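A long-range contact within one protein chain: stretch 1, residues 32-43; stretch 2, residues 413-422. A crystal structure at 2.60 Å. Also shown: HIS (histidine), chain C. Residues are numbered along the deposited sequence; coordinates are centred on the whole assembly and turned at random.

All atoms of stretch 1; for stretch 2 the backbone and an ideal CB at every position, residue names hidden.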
# COMPACT_ATOMS: atom_id res chain seq x y z
N ASP A 32 14.93 10.64 10.06
CA ASP A 32 14.81 9.19 10.15
C ASP A 32 13.33 8.80 10.18
O ASP A 32 12.62 9.11 11.15
CB ASP A 32 15.53 8.66 11.39
CG ASP A 32 15.66 7.15 11.39
OD1 ASP A 32 15.08 6.49 10.50
OD2 ASP A 32 16.35 6.62 12.28
N MET A 33 12.89 8.08 9.15
CA MET A 33 11.50 7.63 9.11
C MET A 33 11.17 6.63 10.22
O MET A 33 9.99 6.47 10.55
CB MET A 33 11.19 7.05 7.74
CG MET A 33 11.02 8.13 6.71
SD MET A 33 10.79 7.46 5.05
CE MET A 33 10.20 8.89 4.14
N PHE A 34 12.16 5.98 10.82
CA PHE A 34 11.87 5.06 11.91
C PHE A 34 11.89 5.75 13.27
O PHE A 34 11.64 5.09 14.29
CB PHE A 34 12.84 3.88 11.85
CG PHE A 34 12.70 3.06 10.61
CD1 PHE A 34 11.73 2.08 10.52
CD2 PHE A 34 13.52 3.30 9.50
CE1 PHE A 34 11.58 1.33 9.35
CE2 PHE A 34 13.37 2.55 8.33
CZ PHE A 34 12.40 1.57 8.25
N ALA A 35 12.14 7.05 13.32
CA ALA A 35 12.05 7.76 14.58
C ALA A 35 10.59 8.02 14.93
O ALA A 35 9.68 7.84 14.11
CB ALA A 35 12.85 9.06 14.51
N VAL A 36 10.37 8.47 16.17
CA VAL A 36 9.01 8.55 16.69
C VAL A 36 8.08 9.48 15.88
O VAL A 36 6.95 9.10 15.64
CB VAL A 36 9.05 8.98 18.20
CG1 VAL A 36 7.63 9.24 18.70
CG2 VAL A 36 9.74 7.91 19.03
N PRO A 37 8.53 10.68 15.50
CA PRO A 37 7.56 11.59 14.84
C PRO A 37 6.98 11.03 13.56
O PRO A 37 5.75 10.99 13.44
CB PRO A 37 8.38 12.86 14.59
CG PRO A 37 9.53 12.75 15.53
CD PRO A 37 9.85 11.31 15.65
N TYR A 38 7.81 10.58 12.62
CA TYR A 38 7.29 9.95 11.41
C TYR A 38 6.33 8.82 11.75
O TYR A 38 5.20 8.77 11.26
CB TYR A 38 8.44 9.42 10.54
CG TYR A 38 8.02 9.03 9.13
CD1 TYR A 38 7.82 10.00 8.14
CD2 TYR A 38 7.80 7.68 8.79
CE1 TYR A 38 7.45 9.65 6.86
CE2 TYR A 38 7.39 7.33 7.50
CZ TYR A 38 7.24 8.32 6.55
OH TYR A 38 6.87 7.97 5.28
N GLN A 39 6.78 7.90 12.61
CA GLN A 39 5.98 6.74 13.00
C GLN A 39 4.69 7.13 13.73
O GLN A 39 3.72 6.38 13.67
CB GLN A 39 6.82 5.81 13.86
CG GLN A 39 7.88 5.06 13.07
CD GLN A 39 7.26 4.21 11.94
OE1 GLN A 39 6.35 3.39 12.16
NE2 GLN A 39 7.76 4.42 10.72
N GLN A 40 4.65 8.28 14.39
CA GLN A 40 3.40 8.73 14.99
C GLN A 40 2.45 9.31 13.95
O GLN A 40 1.24 9.07 14.01
CB GLN A 40 3.68 9.76 16.07
CG GLN A 40 3.81 9.20 17.46
CD GLN A 40 4.06 10.30 18.46
OE1 GLN A 40 4.02 11.48 18.12
NE2 GLN A 40 4.34 9.93 19.71
N ASP A 41 2.98 10.08 13.00
CA ASP A 41 2.22 10.85 12.03
C ASP A 41 3.14 11.31 10.91
O ASP A 41 3.81 12.34 11.05
CB ASP A 41 1.57 12.06 12.72
CG ASP A 41 0.52 12.75 11.85
OD1 ASP A 41 0.63 12.74 10.60
OD2 ASP A 41 -0.42 13.34 12.44
N PRO A 42 3.19 10.60 9.78
CA PRO A 42 4.16 10.98 8.72
C PRO A 42 3.92 12.37 8.15
O PRO A 42 4.89 13.12 7.97
CB PRO A 42 3.98 9.91 7.64
CG PRO A 42 2.99 8.94 8.15
CD PRO A 42 2.37 9.43 9.43
N ALA A 43 2.67 12.75 7.87
CA ALA A 43 2.42 14.08 7.34
C ALA A 43 2.75 15.16 8.35
O ALA A 43 3.26 16.23 7.99
CB ALA A 43 0.98 14.23 6.88
N UNK A 413 -0.68 0.72 17.69
CA UNK A 413 0.68 0.41 17.29
C UNK A 413 0.75 0.25 15.77
O UNK A 413 -0.25 -0.11 15.13
CB UNK A 413 1.17 -0.86 17.99
N UNK A 414 1.92 0.56 15.20
CA UNK A 414 2.14 0.48 13.76
C UNK A 414 3.42 -0.29 13.50
O UNK A 414 4.47 0.01 14.10
CB UNK A 414 2.21 1.87 13.13
N UNK A 415 3.34 -1.27 12.60
CA UNK A 415 4.54 -1.93 12.09
C UNK A 415 5.51 -0.90 11.52
O UNK A 415 5.18 -0.15 10.59
CB UNK A 415 4.17 -2.96 11.02
N UNK A 416 6.70 -0.83 12.09
CA UNK A 416 7.63 0.23 11.74
C UNK A 416 8.19 -0.03 10.34
O UNK A 416 8.91 -1.00 10.12
CB UNK A 416 8.76 0.33 12.77
N UNK A 417 7.82 0.83 9.40
CA UNK A 417 8.33 0.75 8.04
C UNK A 417 8.15 2.15 7.44
O UNK A 417 7.64 3.05 8.09
CB UNK A 417 7.61 -0.32 7.22
N UNK A 418 8.60 2.32 6.20
CA UNK A 418 8.62 3.66 5.61
C UNK A 418 7.38 3.99 4.80
O UNK A 418 7.07 5.17 4.65
CB UNK A 418 9.85 3.81 4.72
N UNK A 419 6.69 2.99 4.27
CA UNK A 419 5.77 3.18 3.16
C UNK A 419 4.33 2.78 3.46
O UNK A 419 3.40 3.40 2.91
CB UNK A 419 6.27 2.38 1.95
N UNK A 420 4.10 1.79 4.30
CA UNK A 420 2.76 1.32 4.59
C UNK A 420 2.38 1.68 6.02
O UNK A 420 3.24 1.80 6.90
CB UNK A 420 2.66 -0.19 4.37
N UNK A 421 1.09 1.90 6.24
CA UNK A 421 0.61 2.45 7.51
C UNK A 421 -0.82 2.00 7.79
O UNK A 421 -1.75 2.27 7.01
CB UNK A 421 0.69 3.98 7.50
N UNK A 422 -0.99 1.31 8.92
CA UNK A 422 -2.29 1.00 9.46
C UNK A 422 -2.10 0.44 10.84
O UNK A 422 -1.05 -0.11 11.18
CB UNK A 422 -3.06 0.02 8.56
N HIS C . 2.83 -3.26 -2.37
CA HIS C . 2.10 -2.01 -2.58
C HIS C . 0.60 -2.21 -2.37
O HIS C . -0.18 -1.28 -2.62
CB HIS C . 2.36 -1.47 -3.98
CG HIS C . 2.40 -2.52 -5.04
ND1 HIS C . 1.65 -2.44 -6.20
CD2 HIS C . 3.09 -3.68 -5.12
CE1 HIS C . 1.88 -3.50 -6.94
NE2 HIS C . 2.76 -4.27 -6.32
OXT HIS C . 0.15 -3.28 -1.95

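Position 413 has an ideal CB with no atom of stretch 1 within 5.5 Å, so the visible geometry sets no preference and many side chains would suit it. The deposited residue is Thr413, chi1 p, which makes no contact with stretch 1.

At 414 the backbone is extended (phi/psi -131/131) and CA-to-CB points toward stretch 1, with the ideal CB 4.5 Å from Gln39 OE1. The end of helix 36-40 lies beyond it, offering the carbonyl of Gln39. A long or flat side chain could reach that carbonyl, aromatic or aliphatic, and a polar one is also conceivable. The residue is Tyr414, chi1 m, whose CD1 lies 4.2 Å from Gln39 O. This is a contact without a hydrogen bond.

Position 415 points away, its ideal CB beyond 5.5 Å of every atom in stretch 1; the contact asks little of it. Leu415 occupies it and turns its side chain from the interface.

The bond at 416 runs sideways. Its ideal CB sits 3.9 Å from Gln39 OE1 and 4.1 Å from Phe34 CD1, so a small residue is adequate, although the geometry does not exclude a larger one directed outward. Ala416 supplies a methyl group, its CB 4.1 Å from Phe34 CD1, while its backbone O approaches the edge of the Phe34 ring, 3.6 Å from CE1.

At 417 CA-to-CB points away, and the visible contacts belong to the backbone: Gln39 NE2 donates to the carbonyl O of 417 at 3.0 Å. Because that bond needs no particular side chain, many residues would fit. The choice is Asn417, chi1 p, which works within its own stretch: OD1 accepts from the backbone N of 420 (2.7 Å) and of 419 (3.0 Å), and ND2 donates to Leu415 O (2.8 Å), bracing the irregular chain.

Position 418 points sideways, its ideal CB 3.8 Å from Met33 SD and 4.9 Å from Phe34 CZ. Apolar surroundings favour a modest side chain with a methyl, such as Val, Thr or Ala. Thr418 places CG2 3.7 Å from Phe34 CZ. Its backbone O accepts a hydrogen bond from Tyr38 OH at 2.9 Å, independent of the side chain.

Positions 419 and 420 leave stretch 1 unconstraining: the first points away and the second is out of reach. They are Ser419 and Phe420; the edge of the Phe420 ring meets the bound histidine, CE1 to HIS CA 3.4 Å.

At 421 the ideal CB has nothing within 5.5 Å, yet it points toward stretch 1, where the carbonyls of Gln39 and Gln40 await a donor. A long donor, Lys or Arg, is the natural reading. Arg421 extends with chi1 to chi3 all t: NH1 donates to Gln39 O at 2.8 Å, and NH2 makes a weak second bond to it at 3.2 Å. Pro42 CD covers one guanidinium face, 3.7 Å from NE.

Position 422, with phi/psi -170/154, is out of reach and is Gly422.

Stretch 2 (413-422) TYLANTSFRG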
# COMPACT_ATOMS: atom_id res chain seq x y z
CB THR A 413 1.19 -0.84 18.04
OG1 THR A 413 0.52 -2.02 17.57
CG2 THR A 413 0.94 -0.70 19.52
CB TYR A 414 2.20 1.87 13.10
CG TYR A 414 0.94 2.67 13.36
CD1 TYR A 414 0.80 3.42 14.52
CD2 TYR A 414 -0.12 2.64 12.46
CE1 TYR A 414 -0.34 4.13 14.78
CE2 TYR A 414 -1.28 3.35 12.72
CZ TYR A 414 -1.39 4.09 13.88
OH TYR A 414 -2.53 4.80 14.17
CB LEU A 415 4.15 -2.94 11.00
CG LEU A 415 5.28 -3.89 10.62
CD1 LEU A 415 5.57 -4.89 11.77
CD2 LEU A 415 4.95 -4.61 9.32
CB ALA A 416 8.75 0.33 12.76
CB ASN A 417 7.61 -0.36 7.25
CG ASN A 417 6.20 0.04 6.82
OD1 ASN A 417 5.97 0.41 5.66
ND2 ASN A 417 5.27 -0.02 7.75
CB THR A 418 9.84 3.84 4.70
OG1 THR A 418 9.71 2.98 3.55
CG2 THR A 418 11.11 3.54 5.46
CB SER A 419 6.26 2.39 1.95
OG SER A 419 7.42 3.03 1.43
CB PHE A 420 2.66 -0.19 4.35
CG PHE A 420 3.05 -0.59 2.96
CD1 PHE A 420 2.14 -0.55 1.93
CD2 PHE A 420 4.34 -1.01 2.68
CE1 PHE A 420 2.49 -0.92 0.65
CE2 PHE A 420 4.69 -1.38 1.40
CZ PHE A 420 3.77 -1.34 0.38
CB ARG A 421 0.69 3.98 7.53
CG ARG A 421 0.41 4.53 8.90
CD ARG A 421 0.72 6.01 9.03
NE ARG A 421 0.37 6.48 10.37
CZ ARG A 421 1.11 6.30 11.46
NH1 ARG A 421 2.28 5.69 11.38
NH2 ARG A 421 0.70 6.76 12.63
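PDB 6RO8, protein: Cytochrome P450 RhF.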